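Local coordinates for Mgp-operon protein 3 (Mycoplasma pneumoniae M129, PDB 6TM0) that binds sialic acid-containing sugars and, as a predicted membrane-attached surface adhesin, probably takes part in attachment of the bacterium to host cells, at residues A[41-46]-A[54-59]; A[157-162]-A[529-534]; A[268-273]-A[358-363]; A[658-663]-A[689-694]; A[882-887]-A[923-928]. All coordinates share one frame; numbering follows the deposited sequence.

Contact 1: A[41-46]-A[54-59]; sequences ELVDWK and VALVRS
Residues Glu41 to Lys46 and Val54 to Ser59 run antiparallel as the two arms of a beta hairpin, and a beta bulge sets Val43 and Asp44 together opposite Leu56. Near its ends the pairing is regular: Glu41 N bonds Arg58 O at 2.8 Å and Lys46 N bonds Val54 O at 2.8 Å. In the bulge, Val43 N reaches Leu56 O at 2.9 Å, while Asp44 O receives Leu56 N. The local twist turns the Val43 side chain toward the partner strand, where it crosses Arg58 at about a right angle. CG1 of Val43 sits 3.9 Å above the plane of the Arg58 guanidinium, over its centre, and Val43 CG2 lies 3.5 Å from Arg58 NE. The extended chain from CG to NE lets Arg58 reach the carbonyl of Thr455 through NH1. Leu42, with CG anti to the backbone N (chi1 174°), brings CD1 to 3.6 Å from Ala55 CB and 4.1 Å from Val57 CG1 on the other face of the sheet. The chemistry thus divides: backbone bonds fix the register, a valine methyl packs over one face of a guanidinium, and that cation turns its polar end to a carbonyl outside the hairpin.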
# COMPACT_ATOMS: atom_id res chain seq x y z
N GLU A 41 -8.90 -10.59 17.59
CA GLU A 41 -9.37 -10.93 16.26
C GLU A 41 -8.26 -11.66 15.52
O GLU A 41 -7.09 -11.28 15.65
CB GLU A 41 -9.78 -9.67 15.50
CG GLU A 41 -11.27 -9.31 15.63
CD GLU A 41 -11.75 -8.78 16.98
OE1 GLU A 41 -11.30 -7.68 17.39
OE2 GLU A 41 -12.60 -9.45 17.61
N LEU A 42 -8.63 -12.72 14.78
CA LEU A 42 -7.69 -13.46 13.95
C LEU A 42 -7.71 -12.71 12.64
O LEU A 42 -8.80 -12.42 12.16
CB LEU A 42 -8.13 -14.92 13.77
CG LEU A 42 -7.28 -15.74 12.80
CD1 LEU A 42 -6.23 -16.52 13.51
CD2 LEU A 42 -8.12 -16.67 12.04
N VAL A 43 -6.52 -12.36 12.10
CA VAL A 43 -6.35 -11.53 10.89
C VAL A 43 -5.77 -12.29 9.67
O VAL A 43 -6.07 -11.92 8.53
CB VAL A 43 -5.52 -10.28 11.25
CG1 VAL A 43 -5.40 -9.34 10.07
CG2 VAL A 43 -6.13 -9.55 12.43
N ASP A 44 -4.92 -13.32 9.93
CA ASP A 44 -4.31 -14.21 8.93
C ASP A 44 -3.91 -15.53 9.58
O ASP A 44 -3.71 -15.58 10.80
CB ASP A 44 -3.11 -13.56 8.20
CG ASP A 44 -2.84 -14.11 6.79
OD1 ASP A 44 -3.75 -14.77 6.22
OD2 ASP A 44 -1.73 -13.87 6.26
N TRP A 45 -3.84 -16.61 8.79
CA TRP A 45 -3.48 -17.96 9.23
C TRP A 45 -3.00 -18.78 8.04
O TRP A 45 -3.49 -18.58 6.94
CB TRP A 45 -4.70 -18.64 9.87
CG TRP A 45 -5.90 -18.66 8.97
CD1 TRP A 45 -6.84 -17.68 8.82
CD2 TRP A 45 -6.24 -19.69 8.04
NE1 TRP A 45 -7.77 -18.06 7.87
CE2 TRP A 45 -7.41 -19.28 7.37
CE3 TRP A 45 -5.67 -20.93 7.72
CZ2 TRP A 45 -8.06 -20.09 6.44
CZ3 TRP A 45 -6.29 -21.72 6.77
CH2 TRP A 45 -7.47 -21.30 6.13
N LYS A 46 -2.04 -19.68 8.25
CA LYS A 46 -1.48 -20.53 7.20
C LYS A 46 -1.25 -21.95 7.73
O LYS A 46 -0.72 -22.13 8.81
CB LYS A 46 -0.16 -19.95 6.61
CG LYS A 46 -0.22 -18.54 6.00
CD LYS A 46 -0.97 -18.46 4.65
CE LYS A 46 -1.21 -17.05 4.15
NZ LYS A 46 0.03 -16.39 3.63
N VAL A 54 0.04 -21.98 11.66
CA VAL A 54 0.48 -20.69 12.19
C VAL A 54 -0.64 -19.67 11.99
O VAL A 54 -1.33 -19.72 10.97
CB VAL A 54 1.81 -20.26 11.53
CG1 VAL A 54 2.32 -18.98 12.13
CG2 VAL A 54 2.86 -21.35 11.67
N ALA A 55 -0.87 -18.79 12.96
CA ALA A 55 -1.95 -17.81 12.91
C ALA A 55 -1.51 -16.44 13.48
O ALA A 55 -0.54 -16.36 14.25
CB ALA A 55 -3.15 -18.34 13.67
N LEU A 56 -2.27 -15.38 13.13
CA LEU A 56 -2.01 -14.00 13.55
C LEU A 56 -3.22 -13.39 14.23
O LEU A 56 -4.31 -13.43 13.65
CB LEU A 56 -1.67 -13.17 12.31
CG LEU A 56 -1.26 -11.75 12.54
CD1 LEU A 56 0.24 -11.65 12.65
CD2 LEU A 56 -1.79 -10.87 11.43
N VAL A 57 -3.02 -12.81 15.43
CA VAL A 57 -4.12 -12.19 16.18
C VAL A 57 -3.80 -10.77 16.67
O VAL A 57 -2.65 -10.50 17.02
CB VAL A 57 -4.66 -13.08 17.33
CG1 VAL A 57 -5.47 -14.27 16.81
CG2 VAL A 57 -3.54 -13.54 18.26
N ARG A 58 -4.81 -9.88 16.70
CA ARG A 58 -4.67 -8.49 17.16
C ARG A 58 -5.84 -8.01 18.03
O ARG A 58 -6.91 -8.62 18.01
CB ARG A 58 -4.40 -7.53 15.98
CG ARG A 58 -5.60 -7.13 15.12
CD ARG A 58 -5.08 -6.38 13.90
NE ARG A 58 -6.14 -6.08 12.94
CZ ARG A 58 -5.93 -5.69 11.68
NH1 ARG A 58 -4.69 -5.60 11.20
NH2 ARG A 58 -6.96 -5.43 10.88
N SER A 59 -5.64 -6.93 18.81
CA SER A 59 -6.67 -6.39 19.70
C SER A 59 -6.87 -4.91 19.51
O SER A 59 -5.89 -4.18 19.44
CB SER A 59 -6.32 -6.70 21.16
OG SER A 59 -7.29 -6.19 22.05

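Contact 2: A[157-162]-A[529-534]; sequences LYKTLQ and KAQGLT
Gln531 meets Thr160 with its inner carbons and Lys159 with its amide oxygen, and its path from CB outward shows how a loop can lie against a helix without a direct polar bond between the two. CB is 4.1 Å from Thr160 OG1. The next atom, CG, comes closer, 3.3 Å from Thr160 OG1, as the two side chains slide past each other in opposite directions. A bend at chi2 (-63°) then swings the amide off this line, so that Gln531 crosses Lys159 at about a right angle. OE1 lies 3.7 Å from Lys159 CB and 4.0 Å from Lys159 CD, beside the aliphatic part of the lysine, and accepts a hydrogen bond from the backbone N of Ser156, just ahead of helix 157-162. The polar ends of the helix residues look elsewhere: Lys159 NZ forms a salt bridge with Glu142, and Thr160 OG1 is hydrogen-bonded to the carbonyls of Ser526 and Ser156. Next to this polar patch, Leu533 crosses Leu157 at about a right angle, its CD1 3.8 Å from Leu157 CA and its CD2 3.9 Å from Leu157 CD1. The type I turn from Lys529 to Gly532 presents Gln531, and Leu533 follows directly after it. The contact is therefore one of packing, a buried leucine pair beside polar atoms laid on carbon, while the glutamine oxygen and threonine hydroxyl find backbone partners close by.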
# COMPACT_ATOMS: atom_id res chain seq x y z
N LEU A 157 16.35 8.83 13.73
CA LEU A 157 15.00 8.40 13.35
C LEU A 157 14.01 9.01 14.34
O LEU A 157 12.86 9.26 13.99
CB LEU A 157 14.92 6.87 13.36
CG LEU A 157 13.66 6.21 12.81
CD1 LEU A 157 14.00 5.19 11.78
CD2 LEU A 157 12.90 5.54 13.92
N TYR A 158 14.49 9.29 15.58
CA TYR A 158 13.72 9.94 16.65
C TYR A 158 13.27 11.37 16.25
O TYR A 158 12.08 11.69 16.36
CB TYR A 158 14.52 9.93 17.96
CG TYR A 158 13.78 10.55 19.12
CD1 TYR A 158 12.79 9.84 19.80
CD2 TYR A 158 14.06 11.85 19.54
CE1 TYR A 158 12.09 10.41 20.87
CE2 TYR A 158 13.38 12.42 20.62
CZ TYR A 158 12.38 11.71 21.26
OH TYR A 158 11.71 12.28 22.31
N LYS A 159 14.19 12.19 15.74
CA LYS A 159 13.87 13.54 15.28
C LYS A 159 12.80 13.52 14.19
O LYS A 159 11.86 14.30 14.24
CB LYS A 159 15.13 14.30 14.83
CG LYS A 159 15.84 15.01 15.97
CD LYS A 159 17.31 15.26 15.68
CE LYS A 159 18.07 15.72 16.90
NZ LYS A 159 18.22 14.64 17.92
N THR A 160 12.92 12.59 13.23
CA THR A 160 11.98 12.40 12.12
C THR A 160 10.57 12.21 12.64
O THR A 160 9.66 12.93 12.22
CB THR A 160 12.36 11.14 11.33
OG1 THR A 160 13.77 11.11 11.09
CG2 THR A 160 11.57 11.00 10.04
N LEU A 161 10.41 11.23 13.57
CA LEU A 161 9.17 10.83 14.21
C LEU A 161 8.50 11.95 14.99
O LEU A 161 7.26 12.01 15.00
CB LEU A 161 9.41 9.64 15.14
CG LEU A 161 9.80 8.29 14.52
CD1 LEU A 161 9.81 7.20 15.58
CD2 LEU A 161 8.87 7.89 13.38
N GLN A 162 9.31 12.84 15.62
CA GLN A 162 8.85 13.99 16.40
C GLN A 162 8.07 14.97 15.55
O GLN A 162 7.21 15.66 16.07
CB GLN A 162 10.02 14.71 17.07
CG GLN A 162 10.66 13.92 18.17
CD GLN A 162 11.45 14.81 19.08
OE1 GLN A 162 10.94 15.30 20.10
NE2 GLN A 162 12.71 15.03 18.75
N LYS A 529 15.84 11.87 4.56
CA LYS A 529 17.06 12.04 3.77
C LYS A 529 18.18 12.61 4.63
O LYS A 529 19.29 12.07 4.62
CB LYS A 529 16.83 12.88 2.50
CG LYS A 529 18.08 12.98 1.62
CD LYS A 529 17.74 13.46 0.26
CE LYS A 529 18.96 13.47 -0.61
NZ LYS A 529 18.64 13.91 -1.99
N ALA A 530 17.85 13.65 5.41
CA ALA A 530 18.79 14.32 6.30
C ALA A 530 19.28 13.36 7.37
O ALA A 530 20.46 13.42 7.73
CB ALA A 530 18.13 15.53 6.94
N GLN A 531 18.40 12.43 7.84
CA GLN A 531 18.80 11.45 8.86
C GLN A 531 19.39 10.17 8.20
O GLN A 531 19.63 9.17 8.90
CB GLN A 531 17.66 11.13 9.86
CG GLN A 531 16.74 12.30 10.23
CD GLN A 531 17.41 13.44 10.94
OE1 GLN A 531 17.57 13.43 12.15
NE2 GLN A 531 17.82 14.46 10.21
N GLY A 532 19.64 10.25 6.89
CA GLY A 532 20.19 9.18 6.05
C GLY A 532 19.38 7.90 6.10
O GLY A 532 19.97 6.81 6.19
N LEU A 533 18.04 8.01 6.08
CA LEU A 533 17.12 6.87 6.14
C LEU A 533 16.40 6.72 4.81
O LEU A 533 16.12 7.73 4.15
CB LEU A 533 16.11 7.00 7.30
CG LEU A 533 16.68 7.08 8.72
CD1 LEU A 533 15.77 7.86 9.63
CD2 LEU A 533 16.92 5.69 9.31
N THR A 534 16.15 5.47 4.38
CA THR A 534 15.52 5.13 3.11
C THR A 534 13.96 5.21 3.24
O THR A 534 13.44 5.69 4.25
CB THR A 534 16.10 3.79 2.55
OG1 THR A 534 15.58 3.52 1.25
CG2 THR A 534 15.83 2.61 3.45

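Contact 3: A[268-273]-A[358-363]; sequences APLVGM and NTAQAL
Leu270 and Asn358 meet because their torsions bring a branched tip against an amide: in Asn358 CG stands opposite the backbone N (chi1 167°), which carries the amide out toward the loop, and the Leu270 side chain is laid across it with both methyls alongside. The side chains cross at about a right angle. Leu270 CG is 3.4 Å from Asn358 OD1, CD1 of Leu270 lies nearer the amide nitrogen, 3.8 Å from Asn358 ND2, and CD2 continues past the oxygen to rest 4.0 Å from Ala360 CB in the first turn of helix 360-365. Leucine and asparagine therefore meet by van der Waals packing, the branch point and methyls of one against the amide of the other. Further back, Ala268, the first residue to leave helix 253-267, closes on the base of the same asparagine, its CB 3.8 Å from Asn358 CB and its O 3.3 Å from Asn358 CB. At the other end of the interface Gln361, bent at chi2 (88°), brings NE2 within 3.9 Å of Val271 CG2, and the two side chains cross obliquely.

The polar link between the segments is indirect. Gln879 gives its NE2 to Gln361 OE1, and its OE1 weakly accepts the backbone N of Val271, while the flank by Ala268 is lined by Tyr239. What the chemistry implies is a join of van der Waals character, in which a loop leaving one helix packs on the end of strand 356-358 and the start of helix 360-365, with Gln879 bonded to both sides, weakly on the loop side.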
# COMPACT_ATOMS: atom_id res chain seq x y z
N ALA A 268 -21.68 16.12 9.15
CA ALA A 268 -21.74 14.67 8.95
C ALA A 268 -21.88 13.89 10.27
O ALA A 268 -20.98 13.12 10.60
CB ALA A 268 -20.52 14.20 8.16
N PRO A 269 -23.00 14.02 11.04
CA PRO A 269 -23.12 13.22 12.26
C PRO A 269 -23.44 11.76 11.94
O PRO A 269 -23.98 11.48 10.87
CB PRO A 269 -24.27 13.90 13.02
CG PRO A 269 -25.11 14.50 11.95
CD PRO A 269 -24.20 14.85 10.81
N LEU A 270 -23.10 10.83 12.86
CA LEU A 270 -23.37 9.40 12.66
C LEU A 270 -24.87 9.07 12.65
O LEU A 270 -25.68 9.92 13.04
CB LEU A 270 -22.61 8.55 13.68
CG LEU A 270 -21.22 8.13 13.27
CD1 LEU A 270 -20.17 8.82 14.11
CD2 LEU A 270 -21.06 6.63 13.33
N VAL A 271 -25.23 7.86 12.19
CA VAL A 271 -26.62 7.43 12.08
C VAL A 271 -27.34 7.46 13.47
O VAL A 271 -27.15 6.58 14.32
CB VAL A 271 -26.80 6.10 11.31
CG1 VAL A 271 -26.87 6.37 9.81
CG2 VAL A 271 -25.68 5.10 11.62
N GLY A 272 -28.10 8.53 13.67
CA GLY A 272 -28.84 8.82 14.89
C GLY A 272 -28.42 10.14 15.52
O GLY A 272 -27.60 10.15 16.44
N MET A 273 -28.97 11.26 14.99
CA MET A 273 -28.70 12.65 15.43
C MET A 273 -29.07 12.90 16.91
O MET A 273 -28.17 13.06 17.73
CB MET A 273 -29.34 13.70 14.48
CG MET A 273 -30.51 13.19 13.63
SD MET A 273 -32.06 12.93 14.53
CE MET A 273 -33.06 12.21 13.25
N ASN A 358 -18.83 11.33 6.68
CA ASN A 358 -18.50 10.58 7.89
C ASN A 358 -18.18 9.17 7.44
O ASN A 358 -19.06 8.47 6.95
CB ASN A 358 -19.66 10.58 8.88
CG ASN A 358 -19.48 9.55 9.98
OD1 ASN A 358 -20.24 8.59 10.08
ND2 ASN A 358 -18.46 9.71 10.81
N THR A 359 -16.92 8.76 7.58
CA THR A 359 -16.51 7.44 7.13
C THR A 359 -16.11 6.51 8.28
O THR A 359 -15.25 5.64 8.10
CB THR A 359 -15.43 7.55 6.04
OG1 THR A 359 -14.36 8.36 6.53
CG2 THR A 359 -15.97 8.09 4.72
N ALA A 360 -16.76 6.64 9.45
CA ALA A 360 -16.49 5.81 10.63
C ALA A 360 -16.62 4.31 10.34
O ALA A 360 -15.74 3.54 10.74
CB ALA A 360 -17.39 6.22 11.79
N GLN A 361 -17.68 3.90 9.60
CA GLN A 361 -17.94 2.51 9.20
C GLN A 361 -16.86 1.93 8.29
O GLN A 361 -16.43 0.80 8.53
CB GLN A 361 -19.32 2.37 8.54
CG GLN A 361 -20.48 2.35 9.53
CD GLN A 361 -21.00 3.72 9.87
OE1 GLN A 361 -20.37 4.75 9.61
NE2 GLN A 361 -22.18 3.77 10.46
N ALA A 362 -16.42 2.70 7.26
CA ALA A 362 -15.38 2.32 6.29
C ALA A 362 -14.02 2.11 6.94
O ALA A 362 -13.30 1.17 6.58
CB ALA A 362 -15.28 3.35 5.18
N LEU A 363 -13.68 3.00 7.91
CA LEU A 363 -12.43 3.03 8.67
C LEU A 363 -12.28 1.77 9.49
O LEU A 363 -11.22 1.15 9.46
CB LEU A 363 -12.40 4.26 9.60
CG LEU A 363 -11.93 5.56 8.98
CD1 LEU A 363 -12.56 6.75 9.67
CD2 LEU A 363 -10.43 5.67 9.05

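Contact 4: A[658-663]-A[689-694]; sequences PLNSYG and RTDQLL
Pro658, Leu659 and Asn660 lie against Asp691 and Gln692 through two kinds of interaction. The hydrogen bonds come first. Gln692 N donates to Pro658 O over 3.2 Å, fairly straight at 161° but approaching from 53° out of the carbonyl plane. The backbone N of Asn660 faces the fork of the Asp691 carboxylate, with weak bonds to OD1 at 3.4 Å and OD2 at 3.5 Å. A shorter bond steadies that carboxylate from within its own segment: Thr690 OG1 donates to Asp691 OD1 at 2.8 Å, on the anti side.

The remaining contacts are van der Waals. Leu659 CD2 lies 3.6 Å from Asp691 OD2 and 3.9 Å from Gln692 CD, a methyl set against a carboxylate and an amide. Pro658 CG touches Gln692 OE1 at 3.5 Å, while the NE2 of the same amide is occupied by the carbonyl of Ala672.

All of this is buried where strand 693-699 begins, in the mixed sheet that also contains strands 549-563 and 650-654. Phe555 of strand 549-563 packs on Pro658, Gln512 of helix 503-513 touches Asn660 and Thr690, and helix 666-673 supplies the carbonyl of Ala672.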
# COMPACT_ATOMS: atom_id res chain seq x y z
N PRO A 658 -0.06 5.77 -2.92
CA PRO A 658 1.29 5.64 -3.49
C PRO A 658 1.77 6.87 -4.29
O PRO A 658 2.78 6.79 -5.01
CB PRO A 658 1.19 4.35 -4.31
CG PRO A 658 -0.29 4.21 -4.64
CD PRO A 658 -1.06 5.24 -3.89
N LEU A 659 1.07 8.02 -4.14
CA LEU A 659 1.41 9.29 -4.78
C LEU A 659 2.22 10.15 -3.82
O LEU A 659 1.99 10.09 -2.61
CB LEU A 659 0.14 10.12 -5.14
CG LEU A 659 -0.82 9.68 -6.23
CD1 LEU A 659 -1.78 10.77 -6.52
CD2 LEU A 659 -0.10 9.33 -7.52
N ASN A 660 3.09 11.04 -4.39
CA ASN A 660 3.90 12.02 -3.65
C ASN A 660 3.18 13.38 -3.59
O ASN A 660 2.93 13.88 -2.49
CB ASN A 660 5.31 12.15 -4.25
CG ASN A 660 6.29 11.11 -3.77
OD1 ASN A 660 5.95 9.94 -3.54
ND2 ASN A 660 7.54 11.49 -3.64
N SER A 661 2.78 13.95 -4.75
CA SER A 661 2.07 15.23 -4.74
C SER A 661 0.56 15.16 -5.02
O SER A 661 0.12 14.60 -6.05
CB SER A 661 2.73 16.24 -5.68
OG SER A 661 2.21 17.55 -5.49
N TYR A 662 -0.22 15.81 -4.12
CA TYR A 662 -1.68 15.96 -4.20
C TYR A 662 -2.07 17.31 -4.82
O TYR A 662 -3.22 17.73 -4.69
CB TYR A 662 -2.34 15.85 -2.81
CG TYR A 662 -2.44 14.45 -2.26
CD1 TYR A 662 -3.07 13.44 -2.97
CD2 TYR A 662 -1.97 14.16 -0.98
CE1 TYR A 662 -3.20 12.15 -2.44
CE2 TYR A 662 -2.11 12.88 -0.43
CZ TYR A 662 -2.72 11.88 -1.17
OH TYR A 662 -2.87 10.62 -0.63
N GLY A 663 -1.10 17.97 -5.49
CA GLY A 663 -1.29 19.24 -6.18
C GLY A 663 -2.36 19.13 -7.25
O GLY A 663 -2.21 18.37 -8.21
N ARG A 689 8.89 7.95 -11.35
CA ARG A 689 9.88 7.26 -10.54
C ARG A 689 9.65 7.49 -9.04
O ARG A 689 10.50 7.14 -8.21
CB ARG A 689 11.29 7.65 -11.03
CG ARG A 689 11.86 6.80 -12.20
CD ARG A 689 11.30 7.08 -13.60
NE ARG A 689 11.39 8.48 -14.01
CZ ARG A 689 12.44 9.02 -14.62
NH1 ARG A 689 12.44 10.31 -14.92
NH2 ARG A 689 13.50 8.28 -14.91
N THR A 690 8.47 8.08 -8.71
CA THR A 690 7.96 8.38 -7.36
C THR A 690 6.44 8.12 -7.22
O THR A 690 5.98 7.78 -6.13
CB THR A 690 8.23 9.86 -6.95
OG1 THR A 690 7.56 10.77 -7.82
CG2 THR A 690 9.70 10.19 -6.82
N ASP A 691 5.67 8.34 -8.30
CA ASP A 691 4.22 8.19 -8.22
C ASP A 691 3.71 6.88 -8.89
O ASP A 691 4.08 6.59 -10.03
CB ASP A 691 3.51 9.46 -8.75
CG ASP A 691 3.70 10.75 -7.91
OD1 ASP A 691 4.81 10.96 -7.37
OD2 ASP A 691 2.74 11.56 -7.82
N GLN A 692 2.87 6.08 -8.14
CA GLN A 692 2.24 4.80 -8.52
C GLN A 692 3.25 3.65 -8.71
O GLN A 692 3.06 2.80 -9.57
CB GLN A 692 1.34 4.95 -9.77
CG GLN A 692 0.36 6.11 -9.72
CD GLN A 692 -0.91 5.80 -8.98
OE1 GLN A 692 -0.92 5.20 -7.91
NE2 GLN A 692 -2.02 6.23 -9.54
N LEU A 693 4.30 3.60 -7.88
CA LEU A 693 5.36 2.61 -8.01
C LEU A 693 5.07 1.31 -7.32
O LEU A 693 4.67 1.30 -6.15
CB LEU A 693 6.65 3.17 -7.43
CG LEU A 693 7.64 3.78 -8.40
CD1 LEU A 693 6.99 4.85 -9.30
CD2 LEU A 693 8.77 4.36 -7.64
N LEU A 694 5.33 0.19 -8.02
CA LEU A 694 5.15 -1.12 -7.41
C LEU A 694 6.49 -1.73 -7.06
O LEU A 694 7.34 -1.94 -7.92
CB LEU A 694 4.30 -2.09 -8.23
CG LEU A 694 3.92 -3.36 -7.47
CD1 LEU A 694 2.67 -3.16 -6.62
CD2 LEU A 694 3.80 -4.56 -8.39

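Contact 5: A[882-887]-A[923-928]; sequences VKNRKG and ASSQDD
Lys886 and Asp928 approach each other at a slant, the ammonium entering the fork of the carboxylate. The lysine is bent at chi2 and again at chi4 (79°), and this second bend turns NZ back onto the acid. NZ lies 2.8 Å from Asp928 OD1, on the syn lone pair of that oxygen, and 3.2 Å from Asp928 OD2, a weaker bond, so the salt bridge is two-pronged but uneven. On its way the lysine chain runs beside the backbone of the facing segment, its CB 3.4 Å from Gln926 O, and its side chain also touches Asp946.

Asn884, two residues before the lysine, reaches across with ND2, 3.4 Å from Ser925 CB. Between these two side chains the backbones come together. Lys886 O receives a CA-H...O contact from Ser925 CA at 3.3 Å, and Gly887 CA approaches Ser925 CA to 3.8 Å. Such proximity is possible because Gly887 has no side chain and takes a phi of 128°, a conformation ordinarily reserved for glycine.

The salt bridge belongs to a largely exposed surface, whereas Gly887 is buried. Just beyond it strand 888-896 pairs antiparallel with strand 922-924, and Asp928 leads into strand 929-933 of the next antiparallel sheet. The arrangement is consistent with the step from one antiparallel blade to the next in a beta-propeller, the fold class of the related adhesin family.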
# COMPACT_ATOMS: atom_id res chain seq x y z
N VAL A 882 -25.11 0.38 2.95
CA VAL A 882 -24.45 -0.11 1.76
C VAL A 882 -25.26 -1.23 1.07
O VAL A 882 -25.73 -2.17 1.72
CB VAL A 882 -22.99 -0.50 2.07
CG1 VAL A 882 -22.27 -1.06 0.84
CG2 VAL A 882 -22.23 0.71 2.62
N LYS A 883 -25.47 -1.06 -0.24
CA LYS A 883 -26.17 -1.99 -1.15
C LYS A 883 -25.22 -3.16 -1.50
O LYS A 883 -24.00 -3.01 -1.40
CB LYS A 883 -26.63 -1.25 -2.42
CG LYS A 883 -25.48 -0.67 -3.27
CD LYS A 883 -25.90 0.45 -4.23
CE LYS A 883 -24.71 1.08 -4.94
NZ LYS A 883 -23.99 0.11 -5.81
N ASN A 884 -25.79 -4.29 -1.94
CA ASN A 884 -25.05 -5.50 -2.33
C ASN A 884 -24.06 -5.96 -1.24
O ASN A 884 -22.90 -6.23 -1.52
CB ASN A 884 -24.37 -5.33 -3.71
CG ASN A 884 -25.27 -5.54 -4.91
OD1 ASN A 884 -25.67 -4.59 -5.60
ND2 ASN A 884 -25.60 -6.80 -5.21
N ARG A 885 -24.54 -6.02 0.02
CA ARG A 885 -23.77 -6.49 1.18
C ARG A 885 -23.76 -8.01 1.23
O ARG A 885 -22.88 -8.62 1.84
CB ARG A 885 -24.38 -5.94 2.48
CG ARG A 885 -23.98 -4.52 2.82
CD ARG A 885 -22.48 -4.29 2.93
NE ARG A 885 -21.82 -5.10 3.96
CZ ARG A 885 -21.83 -4.82 5.26
NH1 ARG A 885 -22.52 -3.79 5.71
NH2 ARG A 885 -21.17 -5.58 6.11
N LYS A 886 -24.77 -8.61 0.61
CA LYS A 886 -24.95 -10.05 0.51
C LYS A 886 -24.44 -10.49 -0.86
O LYS A 886 -24.70 -9.84 -1.88
CB LYS A 886 -26.44 -10.43 0.71
CG LYS A 886 -26.66 -11.21 1.99
CD LYS A 886 -27.67 -10.55 2.91
CE LYS A 886 -27.68 -11.17 4.29
NZ LYS A 886 -26.54 -10.69 5.12
N GLY A 887 -23.68 -11.58 -0.86
CA GLY A 887 -23.13 -12.13 -2.08
C GLY A 887 -21.64 -12.37 -2.07
O GLY A 887 -20.95 -12.12 -1.07
N ALA A 923 -20.47 -16.56 -8.74
CA ALA A 923 -20.90 -15.26 -8.24
C ALA A 923 -22.37 -15.31 -7.83
O ALA A 923 -23.16 -16.10 -8.37
CB ALA A 923 -20.71 -14.19 -9.31
N SER A 924 -22.71 -14.49 -6.83
CA SER A 924 -24.06 -14.34 -6.30
C SER A 924 -24.14 -13.02 -5.56
O SER A 924 -23.12 -12.44 -5.19
CB SER A 924 -24.46 -15.52 -5.41
OG SER A 924 -25.79 -15.43 -4.93
N SER A 925 -25.36 -12.51 -5.42
CA SER A 925 -25.65 -11.25 -4.73
C SER A 925 -26.83 -11.56 -3.82
O SER A 925 -27.75 -10.74 -3.68
CB SER A 925 -26.01 -10.17 -5.75
OG SER A 925 -27.09 -10.58 -6.57
N GLN A 926 -26.81 -12.76 -3.21
CA GLN A 926 -27.92 -13.21 -2.39
C GLN A 926 -27.56 -13.69 -0.99
O GLN A 926 -28.17 -13.22 -0.02
CB GLN A 926 -28.73 -14.30 -3.12
CG GLN A 926 -29.42 -13.80 -4.41
CD GLN A 926 -29.41 -14.84 -5.50
OE1 GLN A 926 -30.42 -15.51 -5.76
NE2 GLN A 926 -28.27 -15.02 -6.17
N ASP A 927 -26.62 -14.65 -0.86
CA ASP A 927 -26.33 -15.23 0.46
C ASP A 927 -24.98 -14.86 1.04
O ASP A 927 -24.16 -14.29 0.34
CB ASP A 927 -26.49 -16.76 0.41
CG ASP A 927 -27.82 -17.26 -0.14
OD1 ASP A 927 -28.87 -16.73 0.27
OD2 ASP A 927 -27.80 -18.20 -0.97
N ASP A 928 -24.77 -15.18 2.34
CA ASP A 928 -23.50 -14.91 3.02
C ASP A 928 -22.58 -16.11 2.86
O ASP A 928 -22.87 -17.19 3.36
CB ASP A 928 -23.67 -14.59 4.52
CG ASP A 928 -24.60 -13.46 4.83
OD1 ASP A 928 -24.29 -12.30 4.46
OD2 ASP A 928 -25.66 -13.71 5.47

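How the contacts relate
Along the chain, contact 1 comes first, within the four-stranded sheet that begins with strand 40-46. Contact 2 then joins positions more than 360 residues apart, and contact 3 falls within that long excursion; contacts 4 and 5 follow in series. None touches another. Contacts 2 and 4 have centres about 20 Å apart, whereas contacts 2 and 5 are about 46 Å apart, on opposite sides of the chain's centre. Contacts 3 and 5 come within about 7 Å at their nearest atoms. Contact 4 lies in the mixed sheet whose strand 538-546 follows the loop of contact 2, and contact 5 joins two successive antiparallel sheets, so separate sheets are tied together. The Ser661 side chain in contact 4 is about 14 Å from bound N-acetylneuraminic acid, too far to touch it.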